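Local coordinates for flavodoxin (Bacillus cereus, PDB 6GAQ), which binds flavin mononucleotide and, as a flavodoxin, probably serves as a low-potential electron donor to several redox enzymes, at residues 12-17 with 46-51; 25-30 with 40-45; 61-64 with 70-73; 77-82 with 109-114. All coordinates share one frame; numbering follows the deposited sequence.

In the fold
The chain has the flavodoxin-like fold, a parallel sheet of strand order 2-1-3-4-5 flanked by helices on both faces. Strand 11-16 of contact 1 is flanked in the sheet by strand 40-44 of contact 2, with a probable hydrogen bond of 2.8 Å from Ile13 N to Val41 O, and by strand 58-63 of contact 3, with another of 2.8 Å from Ala16 N to Gly62 O. Contacts 2 and 4 sit on opposite sides of the chain's centre, their own centres about 17 Å apart, whereas contacts 3 and 4 are neighbours with centres about 8 Å apart. Contacts 1 and 3 both reach FMN at its phosphate end. Contact 4 stands further back: the Ile111 side chain is about 9 Å from the cofactor.

Contact 1. Residues 12-17 with 46-51; sequences LIAYAS and EGMDAE. With FMN (flavin mononucleotide), chain C.
Ser17 OG is gripped by three partners: it donates a 2.9 Å hydrogen bond to FMN O2P, while Gly20 N and Glu23 N bond to it weakly. With OG anti to the backbone N (chi1 -180°), the hydroxyl is carried from the end of strand 11-16 to the phosphate, in the phosphate-binding loop that precedes helix 21-35. The contact between the two segments is separate from this and entirely apolar. Met48 is extended throughout, chi2 -176° and chi3 -174°, and reaches in to the strand. Its CE meets Leu12 CD2 tip to tip at 3.7 Å, and its SD rests 4.0 Å from Ala14 CB. Leu12 and Ala14, two apart on the strand and both directed at the 46-51 loop, are thus met by a single thioether chain, and all three residues are buried. Leu53 touches both Leu12 and Met48. On one flank strand 11-16 bonds through its backbone to strand 40-44, on the other to strand 58-63, and its opposite face, through Ile13 and Tyr15, packs on helix 21-35.

Contact 2. Residues 25-30 with 40-45; sequences IADLIK and VVLQEM
Lys30 NZ donates a 3.1 Å hydrogen bond to Val40 O, the one polar link between these segments. It approaches at a C=O...N angle of 137° and lies 31° out of the carbonyl plane. The aliphatic part of Lys30 does the packing on the way: CG passes 3.9 Å from Val40 CG1, and CD comes within 4.1 Å of Leu42 CB. The chain runs extended to CE and then bends (chi4 49°), which turns the ammonium group back onto the strand. Leu42 divides its branches between two helix residues. CD1 packs against Ala26 CB at 3.7 Å; CD2 lies 3.3 Å from Asp27 OD1, a van der Waals contact only, at the partly exposed margin, where the two side chains cross at about a right angle. One shell out, Ile13 touches Lys30, Val40 and Leu42 from the adjacent strand, while Phe95 touches Ala26. Helix 25-30 runs nearly antiparallel to strand 40-44 with axes 9.6 Å apart, as expected in the beta-alpha-beta crossover formed by strand 11-16, helix 21-35 and strand 40-44. Asp34 adds a long, weak ion pair to Lys30. Chemically, the lysine acts as an amphipathic cover, its methylenes on valine and leucine and its ammonium on a backbone carbonyl.

Contact 3. Residues 61-64 with 70-73; sequences LGSY and ELPF. With FMN (flavin mononucleotide), chain C.
Pro72 presents its CB-CG edge to one face of the Tyr64 ring, the two side chains crossing at a slant; its CG is 3.9 Å from the Tyr64 ring centroid and 20° off the ring normal, a CH-pi contact over the face. Pro72 CB meets the phenol end, 3.4 Å from Tyr64 CZ, and CD makes a close van der Waals approach of 3.1 Å to Tyr64 O. Within segment 61-64 that carbonyl oxygen of Tyr64 accepts a 2.7 Å hydrogen bond from Ser63 OG, which itself lies 3.6 Å from Pro72 CD. With chi1 at 65°, CG of Tyr64 stands between its backbone N and carbonyl carbon, and the ring's other face is turned to the cofactor, FMN O3P lying 3.6 Å above its plane. Tyr64 is thus sandwiched between proline and phosphate in the loop that follows strand 58-63, at the C-terminal edge of the parallel sheet where flavodoxins bind FMN. The phenol OH is hydrogen-bonded to Glu74 OE1. Toward the exposed side the fit is looser: Phe73 CE2 approaches Tyr64 OH no closer than 4.1 Å, obliquely, and that phenylalanine is poorly ordered.

Contact 4. Residues 77-82 with 109-114; sequences DFHDDL and VTIFEE
Ile111 touches His79 through a single methyl: CG2 stands 4.2 Å above the imidazole plane, displaced toward the rim near NE2. The two side chains cross at about a right angle. A chi1 of 156°, roughly trans to the backbone N, sends the His79 imidazole toward the neighbouring helix and presents one face to that methyl. Phe112, next in sequence, makes the closer approach. Its CE1 reaches His79 CB at 3.9 Å and Phe78 CD2 at 4.0 Å, one ring carbon touching two residues of the facing helix. CE1 of Phe112 lies at the edge of the Phe78 ring, near that ring's plane; Phe78 CD2 lies obliquely to the Phe112 ring, and no stack is formed. Leu82 CG lies over one Phe78 face. Phe112 packs against further residues as well: Ser63 and Leu61 of strand 58-63, and Leu71. Leu71 also touches His79 and Ile111, and so bridges both helices. The helices run roughly parallel, at 21° with axes 11.0 Å apart, as is usual for neighbouring helices on one face of a parallel alpha/beta sheet. Without a hydrogen bond between the segments themselves, the association rests on hydrophobic and van der Waals packing centred on the buried Phe112; a polar tie is added just beyond, where Arg115 NE bonds to His79 O.

Contact 1. Residues 12-17 with 46-51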
loop_
_atom_site.group_PDB
_atom_site.type_symbol
_atom_site.label_atom_id
_atom_site.label_comp_id
_atom_site.label_asym_id
_atom_site.label_seq_id
_atom_site.Cartn_x
_atom_site.Cartn_y
_atom_site.Cartn_z
ATOM N N LEU A 12 0.491 -0.168 9.746
ATOM C CA LEU A 12 1.762 -0.432 9.087
ATOM C C LEU A 12 1.669 -0.047 7.618
ATOM O O LEU A 12 0.683 -0.364 6.943
ATOM C CB LEU A 12 2.153 -1.908 9.216
ATOM C CG LEU A 12 3.031 -2.499 8.110
ATOM C CD1 LEU A 12 4.469 -2.013 8.235
ATOM C CD2 LEU A 12 2.972 -4.019 8.131
ATOM N N ILE A 13 2.700 0.635 7.128
ATOM C CA ILE A 13 2.807 1.014 5.724
ATOM C C ILE A 13 4.024 0.289 5.161
ATOM O O ILE A 13 5.167 0.696 5.399
ATOM C CB ILE A 13 2.925 2.530 5.534
ATOM C CG1 ILE A 13 1.711 3.240 6.134
ATOM C CG2 ILE A 13 3.062 2.872 4.058
ATOM C CD1 ILE A 13 1.827 4.745 6.132
ATOM N N ALA A 14 3.784 -0.790 4.421
ATOM C CA ALA A 14 4.839 -1.538 3.750
ATOM C C ALA A 14 4.806 -1.195 2.266
ATOM O O ALA A 14 3.781 -1.391 1.604
ATOM C CB ALA A 14 4.670 -3.042 3.963
ATOM N N TYR A 15 5.919 -0.681 1.747
ATOM C CA TYR A 15 5.965 -0.180 0.383
ATOM C C TYR A 15 7.154 -0.762 -0.369
ATOM O O TYR A 15 8.200 -1.059 0.216
ATOM C CB TYR A 15 6.031 1.359 0.350
ATOM C CG TYR A 15 7.348 1.943 0.812
ATOM C CD1 TYR A 15 8.363 2.229 -0.095
ATOM C CD2 TYR A 15 7.575 2.218 2.154
ATOM C CE1 TYR A 15 9.566 2.763 0.322
ATOM C CE2 TYR A 15 8.776 2.754 2.581
ATOM C CZ TYR A 15 9.768 3.026 1.661
ATOM O OH TYR A 15 10.965 3.559 2.080
ATOM N N ALA A 16 6.976 -0.915 -1.679
ATOM C CA ALA A 16 8.040 -1.302 -2.599
ATOM C C ALA A 16 8.272 -0.137 -3.549
ATOM O O ALA A 16 7.384 0.218 -4.332
ATOM C CB ALA A 16 7.677 -2.571 -3.366
ATOM N N SER A 17 9.458 0.464 -3.478
ATOM C CA SER A 17 9.786 1.608 -4.313
ATOM C C SER A 17 11.196 1.456 -4.858
ATOM O O SER A 17 12.115 1.073 -4.130
ATOM C CB SER A 17 9.665 2.924 -3.535
ATOM O OG SER A 17 9.979 4.030 -4.363
ATOM N N GLU A 46 10.447 -5.515 0.832
ATOM C CA GLU A 46 11.477 -6.474 0.465
ATOM C C GLU A 46 12.172 -7.004 1.714
ATOM O O GLU A 46 12.402 -6.273 2.681
ATOM C CB GLU A 46 12.490 -5.827 -0.485
ATOM C CG GLU A 46 13.795 -6.596 -0.668
ATOM C CD GLU A 46 14.800 -6.322 0.433
ATOM O OE1 GLU A 46 14.736 -5.238 1.052
ATOM O OE2 GLU A 46 15.632 -7.209 0.700
ATOM N N GLY A 47 12.499 -8.297 1.692
ATOM C CA GLY A 47 13.204 -8.925 2.795
ATOM C C GLY A 47 12.402 -8.935 4.078
ATOM O O GLY A 47 12.913 -9.274 5.149
ATOM N N MET A 48 11.131 -8.565 3.964
ATOM C CA MET A 48 10.231 -8.430 5.099
ATOM C C MET A 48 9.382 -9.690 5.203
ATOM O O MET A 48 8.588 -9.984 4.303
ATOM C CB MET A 48 9.351 -7.191 4.933
ATOM C CG MET A 48 8.235 -7.055 5.950
ATOM S SD MET A 48 7.189 -5.630 5.591
ATOM C CE MET A 48 6.119 -5.624 7.026
ATOM N N ASP A 49 9.561 -10.434 6.290
ATOM C CA ASP A 49 8.742 -11.612 6.530
ATOM C C ASP A 49 7.297 -11.190 6.766
ATOM O O ASP A 49 7.014 -10.366 7.640
ATOM C CB ASP A 49 9.279 -12.393 7.728
ATOM C CG ASP A 49 10.760 -12.689 7.608
ATOM O OD1 ASP A 49 11.112 -13.735 7.023
ATOM O OD2 ASP A 49 11.572 -11.868 8.088
ATOM N N ALA A 50 6.382 -11.756 5.977
ATOM C CA ALA A 50 4.984 -11.339 6.006
ATOM C C ALA A 50 4.289 -11.642 7.328
ATOM O O ALA A 50 3.151 -11.200 7.519
ATOM C CB ALA A 50 4.218 -12.000 4.858
ATOM N N GLU A 51 4.935 -12.378 8.237
ATOM C CA GLU A 51 4.342 -12.648 9.542
ATOM C C GLU A 51 4.158 -11.383 10.369
ATOM O O GLU A 51 3.304 -11.358 11.263
ATOM C CB GLU A 51 5.211 -13.642 10.315
ATOM C CG GLU A 51 5.023 -15.094 9.913
ATOM C CD GLU A 51 4.115 -15.846 10.865
ATOM O OE1 GLU A 51 3.630 -16.936 10.491
ATOM O OE2 GLU A 51 3.886 -15.348 11.987
HETATM N N1 FMN C . 3.454 1.454 -14.792
HETATM C C2 FMN C . 2.206 0.868 -14.850
HETATM O O2 FMN C . 1.238 1.435 -14.346
HETATM N N3 FMN C . 2.040 -0.354 -15.471
HETATM C C4 FMN C . 3.122 -0.996 -16.037
HETATM O O4 FMN C . 2.973 -2.085 -16.589
HETATM C C4A FMN C . 4.380 -0.408 -15.981
HETATM N N5 FMN C . 5.463 -1.047 -16.547
HETATM C C5A FMN C . 6.711 -0.463 -16.491
HETATM C C6 FMN C . 7.800 -1.111 -17.063
HETATM C C7 FMN C . 9.060 -0.529 -17.012
HETATM C C7M FMN C . 10.232 -1.233 -17.630
HETATM C C8 FMN C . 9.231 0.702 -16.388
HETATM C C8M FMN C . 10.590 1.335 -16.329
HETATM C C9 FMN C . 8.141 1.349 -15.816
HETATM C C9A FMN C . 6.879 0.769 -15.865
HETATM N N10 FMN C . 5.796 1.406 -15.288
HETATM C C10 FMN C . 4.544 0.822 -15.355
HETATM C "C1'" FMN C . 5.963 2.746 -14.627
HETATM C "C2'" FMN C . 6.322 2.694 -13.146
HETATM O "O2'" FMN C . 5.341 1.981 -12.428
HETATM C "C3'" FMN C . 6.405 4.130 -12.637
HETATM O "O3'" FMN C . 7.584 4.731 -13.129
HETATM C "C4'" FMN C . 6.364 4.252 -11.115
HETATM O "O4'" FMN C . 6.010 5.575 -10.776
HETATM C "C5'" FMN C . 7.696 3.917 -10.451
HETATM O "O5'" FMN C . 7.522 4.022 -9.054
HETATM P P FMN C . 8.769 4.015 -8.033
HETATM O O1P FMN C . 9.434 5.368 -8.075
HETATM O O2P FMN C . 8.272 3.746 -6.633
HETATM O O3P FMN C . 9.763 2.953 -8.439
#

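Contact 2. Residues 25-30 with 40-45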
loop_
_atom_site.group_PDB
_atom_site.type_symbol
_atom_site.label_atom_id
_atom_site.label_comp_id
_atom_site.label_asym_id
_atom_site.label_seq_id
_atom_site.Cartn_x
_atom_site.Cartn_y
_atom_site.Cartn_z
ATOM N N ILE A 25 4.743 8.616 -1.843
ATOM C CA ILE A 25 3.344 8.410 -1.481
ATOM C C ILE A 25 3.241 7.846 -0.072
ATOM O O ILE A 25 2.378 8.254 0.717
ATOM C CB ILE A 25 2.652 7.493 -2.506
ATOM C CG1 ILE A 25 2.780 8.068 -3.915
ATOM C CG2 ILE A 25 1.190 7.298 -2.144
ATOM C CD1 ILE A 25 2.399 7.092 -4.999
ATOM N N ALA A 26 4.118 6.898 0.267
ATOM C CA ALA A 26 4.103 6.314 1.604
ATOM C C ALA A 26 4.393 7.364 2.668
ATOM O O ALA A 26 3.816 7.326 3.762
ATOM C CB ALA A 26 5.113 5.170 1.686
ATOM N N ASP A 27 5.281 8.314 2.365
ATOM C CA ASP A 27 5.597 9.367 3.325
ATOM C C ASP A 27 4.399 10.279 3.560
ATOM O O ASP A 27 4.128 10.676 4.700
ATOM C CB ASP A 27 6.799 10.176 2.841
ATOM C CG ASP A 27 8.085 9.373 2.854
ATOM O OD1 ASP A 27 8.172 8.402 3.635
ATOM O OD2 ASP A 27 9.010 9.713 2.085
ATOM N N LEU A 28 3.671 10.623 2.494
ATOM C CA LEU A 28 2.509 11.492 2.642
ATOM C C LEU A 28 1.417 10.818 3.464
ATOM O O LEU A 28 0.800 11.453 4.328
ATOM C CB LEU A 28 1.976 11.895 1.267
ATOM C CG LEU A 28 2.842 12.846 0.438
ATOM C CD1 LEU A 28 2.414 12.827 -1.020
ATOM C CD2 LEU A 28 2.778 14.259 0.996
ATOM N N ILE A 29 1.170 9.530 3.218
ATOM C CA ILE A 29 0.116 8.824 3.941
ATOM C C ILE A 29 0.455 8.725 5.424
ATOM O O ILE A 29 -0.420 8.880 6.285
ATOM C CB ILE A 29 -0.118 7.437 3.316
ATOM C CG1 ILE A 29 -0.578 7.580 1.865
ATOM C CG2 ILE A 29 -1.138 6.648 4.124
ATOM C CD1 ILE A 29 -0.491 6.298 1.069
ATOM N N LYS A 30 1.726 8.471 5.747
ATOM C CA LYS A 30 2.126 8.352 7.146
ATOM C C LYS A 30 1.897 9.653 7.903
ATOM O O LYS A 30 1.414 9.641 9.042
ATOM C CB LYS A 30 3.595 7.935 7.241
ATOM C CG LYS A 30 4.239 8.265 8.579
ATOM C CD LYS A 30 5.652 7.721 8.677
ATOM C CE LYS A 30 6.289 8.106 10.001
ATOM N NZ LYS A 30 5.388 7.800 11.147
ATOM N N VAL A 40 2.148 4.710 13.509
ATOM C CA VAL A 40 2.355 4.458 12.088
ATOM C C VAL A 40 3.806 4.047 11.871
ATOM O O VAL A 40 4.725 4.857 12.046
ATOM C CB VAL A 40 1.995 5.684 11.240
ATOM C CG1 VAL A 40 2.010 5.334 9.761
ATOM C CG2 VAL A 40 0.639 6.228 11.658
ATOM N N VAL A 41 4.011 2.792 11.473
ATOM C CA VAL A 41 5.330 2.261 11.140
ATOM C C VAL A 41 5.477 2.240 9.626
ATOM O O VAL A 41 4.542 1.870 8.903
ATOM C CB VAL A 41 5.532 0.856 11.742
ATOM C CG1 VAL A 41 6.849 0.249 11.275
ATOM C CG2 VAL A 41 5.480 0.918 13.261
ATOM N N LEU A 42 6.652 2.641 9.142
ATOM C CA LEU A 42 6.936 2.754 7.716
ATOM C C LEU A 42 8.086 1.818 7.373
ATOM O O LEU A 42 9.203 1.998 7.869
ATOM C CB LEU A 42 7.282 4.202 7.353
ATOM C CG LEU A 42 7.408 4.605 5.885
ATOM C CD1 LEU A 42 6.036 4.824 5.268
ATOM C CD2 LEU A 42 8.259 5.859 5.764
ATOM N N GLN A 43 7.817 0.825 6.524
ATOM C CA GLN A 43 8.797 -0.205 6.213
ATOM C C GLN A 43 8.789 -0.516 4.724
ATOM O O GLN A 43 7.778 -0.341 4.041
ATOM C CB GLN A 43 8.524 -1.498 6.996
ATOM C CG GLN A 43 8.896 -1.443 8.465
ATOM C CD GLN A 43 8.871 -2.811 9.120
ATOM O OE1 GLN A 43 8.558 -3.814 8.478
ATOM N NE2 GLN A 43 9.199 -2.857 10.405
ATOM N N GLU A 44 9.934 -0.981 4.230
ATOM C CA GLU A 44 10.004 -1.572 2.903
ATOM C C GLU A 44 9.581 -3.035 2.973
ATOM O O GLU A 44 9.845 -3.732 3.957
ATOM C CB GLU A 44 11.418 -1.458 2.329
ATOM C CG GLU A 44 12.098 -0.119 2.587
ATOM C CD GLU A 44 13.404 0.031 1.827
ATOM O OE1 GLU A 44 13.631 -0.741 0.871
ATOM O OE2 GLU A 44 14.207 0.918 2.188
ATOM N N MET A 45 8.911 -3.501 1.918
ATOM C CA MET A 45 8.359 -4.850 1.928
ATOM C C MET A 45 9.352 -5.910 1.474
ATOM O O MET A 45 9.114 -7.101 1.705
ATOM C CB MET A 45 7.107 -4.919 1.049
ATOM C CG MET A 45 7.342 -4.591 -0.412
ATOM S SD MET A 45 5.924 -5.030 -1.436
ATOM C CE MET A 45 4.578 -4.421 -0.424
#

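Contact 3. Residues 61-64 with 70-73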
loop_
_atom_site.group_PDB
_atom_site.type_symbol
_atom_site.label_atom_id
_atom_site.label_comp_id
_atom_site.label_asym_id
_atom_site.label_seq_id
_atom_site.Cartn_x
_atom_site.Cartn_y
_atom_site.Cartn_z
ATOM N N LEU A 61 -0.503 -1.526 2.167
ATOM C CA LEU A 61 0.546 -1.944 1.253
ATOM C C LEU A 61 0.663 -0.957 0.099
ATOM O O LEU A 61 -0.301 -0.281 -0.270
ATOM C CB LEU A 61 0.273 -3.349 0.710
ATOM C CG LEU A 61 0.069 -4.468 1.735
ATOM C CD1 LEU A 61 -0.036 -5.815 1.037
ATOM C CD2 LEU A 61 1.194 -4.478 2.758
ATOM N N GLY A 62 1.862 -0.879 -0.469
ATOM C CA GLY A 62 2.111 -0.002 -1.595
ATOM C C GLY A 62 3.195 -0.534 -2.505
ATOM O O GLY A 62 4.217 -1.037 -2.030
ATOM N N SER A 63 2.991 -0.438 -3.815
ATOM C CA SER A 63 3.970 -0.965 -4.754
ATOM C C SER A 63 3.789 -0.298 -6.107
ATOM O O SER A 63 2.669 0.019 -6.516
ATOM C CB SER A 63 3.846 -2.486 -4.900
ATOM O OG SER A 63 4.469 -2.935 -6.091
ATOM N N TYR A 64 4.908 -0.087 -6.792
ATOM C CA TYR A 64 4.865 0.332 -8.180
ATOM C C TYR A 64 4.634 -0.879 -9.078
ATOM O O TYR A 64 4.775 -2.031 -8.661
ATOM C CB TYR A 64 6.156 1.055 -8.571
ATOM C CG TYR A 64 7.402 0.194 -8.549
ATOM C CD1 TYR A 64 7.999 -0.176 -7.349
ATOM C CD2 TYR A 64 7.991 -0.237 -9.730
ATOM C CE1 TYR A 64 9.140 -0.956 -7.328
ATOM C CE2 TYR A 64 9.131 -1.018 -9.716
ATOM C CZ TYR A 64 9.702 -1.373 -8.515
ATOM O OH TYR A 64 10.838 -2.150 -8.502
ATOM N N GLU A 70 3.032 -6.644 -14.218
ATOM C CA GLU A 70 3.493 -7.588 -13.213
ATOM C C GLU A 70 4.062 -6.848 -12.010
ATOM O O GLU A 70 4.535 -5.713 -12.118
ATOM C CB GLU A 70 4.557 -8.523 -13.790
ATOM C CG GLU A 70 4.089 -9.366 -14.962
ATOM C CD GLU A 70 5.102 -10.426 -15.351
ATOM O OE1 GLU A 70 5.003 -11.561 -14.839
ATOM O OE2 GLU A 70 5.999 -10.123 -16.165
ATOM N N LEU A 71 4.005 -7.506 -10.856
ATOM C CA LEU A 71 4.660 -6.979 -9.674
ATOM C C LEU A 71 6.165 -6.899 -9.918
ATOM O O LEU A 71 6.728 -7.717 -10.653
ATOM C CB LEU A 71 4.380 -7.864 -8.462
ATOM C CG LEU A 71 2.937 -7.949 -7.968
ATOM C CD1 LEU A 71 2.866 -8.783 -6.704
ATOM C CD2 LEU A 71 2.381 -6.564 -7.722
ATOM N N PRO A 72 6.843 -5.918 -9.327
ATOM C CA PRO A 72 8.304 -5.888 -9.414
ATOM C C PRO A 72 8.907 -7.103 -8.729
ATOM O O PRO A 72 8.284 -7.749 -7.881
ATOM C CB PRO A 72 8.683 -4.588 -8.695
ATOM C CG PRO A 72 7.505 -4.261 -7.839
ATOM C CD PRO A 72 6.306 -4.775 -8.571
ATOM N N PHE A 73 10.144 -7.417 -9.123
ATOM C CA PHE A 73 10.848 -8.575 -8.579
ATOM C C PHE A 73 10.884 -8.564 -7.056
ATOM O O PHE A 73 10.870 -9.626 -6.424
ATOM C CB PHE A 73 12.271 -8.613 -9.136
ATOM C CG PHE A 73 12.840 -7.251 -9.428
ATOM C CD1 PHE A 73 13.090 -6.858 -10.730
ATOM C CD2 PHE A 73 13.121 -6.363 -8.400
ATOM C CE1 PHE A 73 13.610 -5.607 -11.006
ATOM C CE2 PHE A 73 13.641 -5.108 -8.669
ATOM C CZ PHE A 73 13.885 -4.731 -9.974
HETATM N N1 FMN C . 3.454 1.454 -14.792
HETATM C C2 FMN C . 2.206 0.868 -14.850
HETATM O O2 FMN C . 1.238 1.435 -14.346
HETATM N N3 FMN C . 2.040 -0.354 -15.471
HETATM C C4 FMN C . 3.122 -0.996 -16.037
HETATM O O4 FMN C . 2.973 -2.085 -16.589
HETATM C C4A FMN C . 4.380 -0.408 -15.981
HETATM N N5 FMN C . 5.463 -1.047 -16.547
HETATM C C5A FMN C . 6.711 -0.463 -16.491
HETATM C C6 FMN C . 7.800 -1.111 -17.063
HETATM C C7 FMN C . 9.060 -0.529 -17.012
HETATM C C7M FMN C . 10.232 -1.233 -17.630
HETATM C C8 FMN C . 9.231 0.702 -16.388
HETATM C C8M FMN C . 10.590 1.335 -16.329
HETATM C C9 FMN C . 8.141 1.349 -15.816
HETATM C C9A FMN C . 6.879 0.769 -15.865
HETATM N N10 FMN C . 5.796 1.406 -15.288
HETATM C C10 FMN C . 4.544 0.822 -15.355
HETATM C "C1'" FMN C . 5.963 2.746 -14.627
HETATM C "C2'" FMN C . 6.322 2.694 -13.146
HETATM O "O2'" FMN C . 5.341 1.981 -12.428
HETATM C "C3'" FMN C . 6.405 4.130 -12.637
HETATM O "O3'" FMN C . 7.584 4.731 -13.129
HETATM C "C4'" FMN C . 6.364 4.252 -11.115
HETATM O "O4'" FMN C . 6.010 5.575 -10.776
HETATM C "C5'" FMN C . 7.696 3.917 -10.451
HETATM O "O5'" FMN C . 7.522 4.022 -9.054
HETATM P P FMN C . 8.769 4.015 -8.033
HETATM O O1P FMN C . 9.434 5.368 -8.075
HETATM O O2P FMN C . 8.272 3.746 -6.633
HETATM O O3P FMN C . 9.763 2.953 -8.439
#

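Contact 4. Residues 77-82 with 109-114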
loop_
_atom_site.group_PDB
_atom_site.type_symbol
_atom_site.label_atom_id
_atom_site.label_comp_id
_atom_site.label_asym_id
_atom_site.label_seq_id
_atom_site.Cartn_x
_atom_site.Cartn_y
_atom_site.Cartn_z
ATOM N N ASP A 77 7.985 -11.713 -4.185
ATOM C CA ASP A 77 8.375 -12.577 -3.076
ATOM C C ASP A 77 7.531 -12.288 -1.841
ATOM O O ASP A 77 7.025 -13.210 -1.193
ATOM C CB ASP A 77 9.863 -12.402 -2.769
ATOM C CG ASP A 77 10.456 -13.603 -2.059
ATOM O OD1 ASP A 77 9.889 -14.709 -2.186
ATOM O OD2 ASP A 77 11.488 -13.443 -1.372
ATOM N N PHE A 78 7.361 -11.005 -1.507
ATOM C CA PHE A 78 6.506 -10.640 -0.382
ATOM C C PHE A 78 5.045 -10.975 -0.655
ATOM O O PHE A 78 4.312 -11.347 0.269
ATOM C CB PHE A 78 6.657 -9.151 -0.065
ATOM C CG PHE A 78 5.680 -8.645 0.960
ATOM C CD1 PHE A 78 5.929 -8.810 2.313
ATOM C CD2 PHE A 78 4.513 -8.006 0.573
ATOM C CE1 PHE A 78 5.033 -8.348 3.259
ATOM C CE2 PHE A 78 3.613 -7.543 1.514
ATOM C CZ PHE A 78 3.874 -7.714 2.859
ATOM N N HIS A 79 4.604 -10.843 -1.908
ATOM C CA HIS A 79 3.224 -11.176 -2.246
ATOM C C HIS A 79 2.978 -12.674 -2.117
ATOM O O HIS A 79 1.994 -13.101 -1.501
ATOM C CB HIS A 79 2.900 -10.688 -3.659
ATOM C CG HIS A 79 1.785 -11.436 -4.318
ATOM N ND1 HIS A 79 1.982 -12.251 -5.412
ATOM C CD2 HIS A 79 0.460 -11.490 -4.043
ATOM C CE1 HIS A 79 0.827 -12.776 -5.780
ATOM N NE2 HIS A 79 -0.112 -12.330 -4.966
ATOM N N ASP A 80 3.867 -13.492 -2.689
ATOM C CA ASP A 80 3.785 -14.932 -2.475
ATOM C C ASP A 80 3.977 -15.284 -1.005
ATOM O O ASP A 80 3.403 -16.267 -0.521
ATOM C CB ASP A 80 4.825 -15.656 -3.332
ATOM C CG ASP A 80 4.473 -15.651 -4.809
ATOM O OD1 ASP A 80 3.355 -15.219 -5.159
ATOM O OD2 ASP A 80 5.318 -16.084 -5.620
ATOM N N ASP A 81 4.773 -14.491 -0.282
ATOM C CA ASP A 81 5.002 -14.732 1.139
ATOM C C ASP A 81 3.725 -14.611 1.958
ATOM O O ASP A 81 3.633 -15.212 3.035
ATOM C CB ASP A 81 6.051 -13.752 1.669
ATOM C CG ASP A 81 6.692 -14.221 2.957
ATOM O OD1 ASP A 81 6.417 -15.362 3.381
ATOM O OD2 ASP A 81 7.475 -13.445 3.544
ATOM N N LEU A 82 2.740 -13.852 1.478
ATOM C CA LEU A 82 1.491 -13.693 2.211
ATOM C C LEU A 82 0.648 -14.959 2.219
ATOM O O LEU A 82 -0.310 -15.032 2.992
ATOM C CB LEU A 82 0.680 -12.539 1.614
ATOM C CG LEU A 82 1.211 -11.124 1.859
ATOM C CD1 LEU A 82 0.756 -10.176 0.761
ATOM C CD2 LEU A 82 0.772 -10.608 3.216
ATOM N N VAL A 109 -1.747 -2.444 -7.728
ATOM C CA VAL A 109 -2.772 -2.108 -6.745
ATOM C C VAL A 109 -3.865 -3.167 -6.738
ATOM O O VAL A 109 -4.346 -3.580 -5.675
ATOM C CB VAL A 109 -3.339 -0.704 -7.029
ATOM C CG1 VAL A 109 -4.362 -0.321 -5.977
ATOM C CG2 VAL A 109 -2.215 0.320 -7.086
ATOM N N THR A 110 -4.269 -3.629 -7.924
ATOM C CA THR A 110 -5.274 -4.685 -8.005
ATOM C C THR A 110 -4.730 -6.007 -7.478
ATOM O O THR A 110 -5.444 -6.749 -6.794
ATOM C CB THR A 110 -5.755 -4.844 -9.447
ATOM O OG1 THR A 110 -6.088 -3.561 -9.991
ATOM C CG2 THR A 110 -6.977 -5.752 -9.507
ATOM N N ILE A 111 -3.467 -6.313 -7.786
ATOM C CA ILE A 111 -2.880 -7.587 -7.374
ATOM C C ILE A 111 -2.867 -7.702 -5.855
ATOM O O ILE A 111 -3.330 -8.698 -5.285
ATOM C CB ILE A 111 -1.465 -7.737 -7.961
ATOM C CG1 ILE A 111 -1.528 -7.843 -9.486
ATOM C CG2 ILE A 111 -0.766 -8.947 -7.361
ATOM C CD1 ILE A 111 -0.182 -7.711 -10.164
ATOM N N PHE A 112 -2.336 -6.684 -5.175
ATOM C CA PHE A 112 -2.254 -6.734 -3.720
ATOM C C PHE A 112 -3.631 -6.664 -3.074
ATOM O O PHE A 112 -3.825 -7.196 -1.974
ATOM C CB PHE A 112 -1.365 -5.605 -3.203
ATOM C CG PHE A 112 0.102 -5.906 -3.289
ATOM C CD1 PHE A 112 0.688 -6.810 -2.419
ATOM C CD2 PHE A 112 0.895 -5.291 -4.242
ATOM C CE1 PHE A 112 2.037 -7.092 -2.496
ATOM C CE2 PHE A 112 2.246 -5.570 -4.323
ATOM C CZ PHE A 112 2.817 -6.472 -3.449
ATOM N N GLU A 113 -4.597 -6.022 -3.733
ATOM C CA GLU A 113 -5.944 -5.957 -3.176
ATOM C C GLU A 113 -6.607 -7.328 -3.184
ATOM O O GLU A 113 -7.278 -7.705 -2.216
ATOM C CB GLU A 113 -6.786 -4.945 -3.949
ATOM C CG GLU A 113 -6.873 -3.586 -3.279
ATOM C CD GLU A 113 -7.559 -2.550 -4.143
ATOM O OE1 GLU A 113 -6.900 -1.559 -4.515
ATOM O OE2 GLU A 113 -8.757 -2.724 -4.448
ATOM N N GLU A 114 -6.431 -8.088 -4.267
ATOM C CA GLU A 114 -6.984 -9.438 -4.314
ATOM C C GLU A 114 -6.308 -10.344 -3.295
ATOM O O GLU A 114 -6.977 -11.132 -2.618
ATOM C CB GLU A 114 -6.838 -10.020 -5.720
ATOM C CG GLU A 114 -7.600 -9.267 -6.795
ATOM C CD GLU A 114 -7.156 -9.652 -8.192
ATOM O OE1 GLU A 114 -6.187 -10.431 -8.315
ATOM O OE2 GLU A 114 -7.776 -9.179 -9.168
#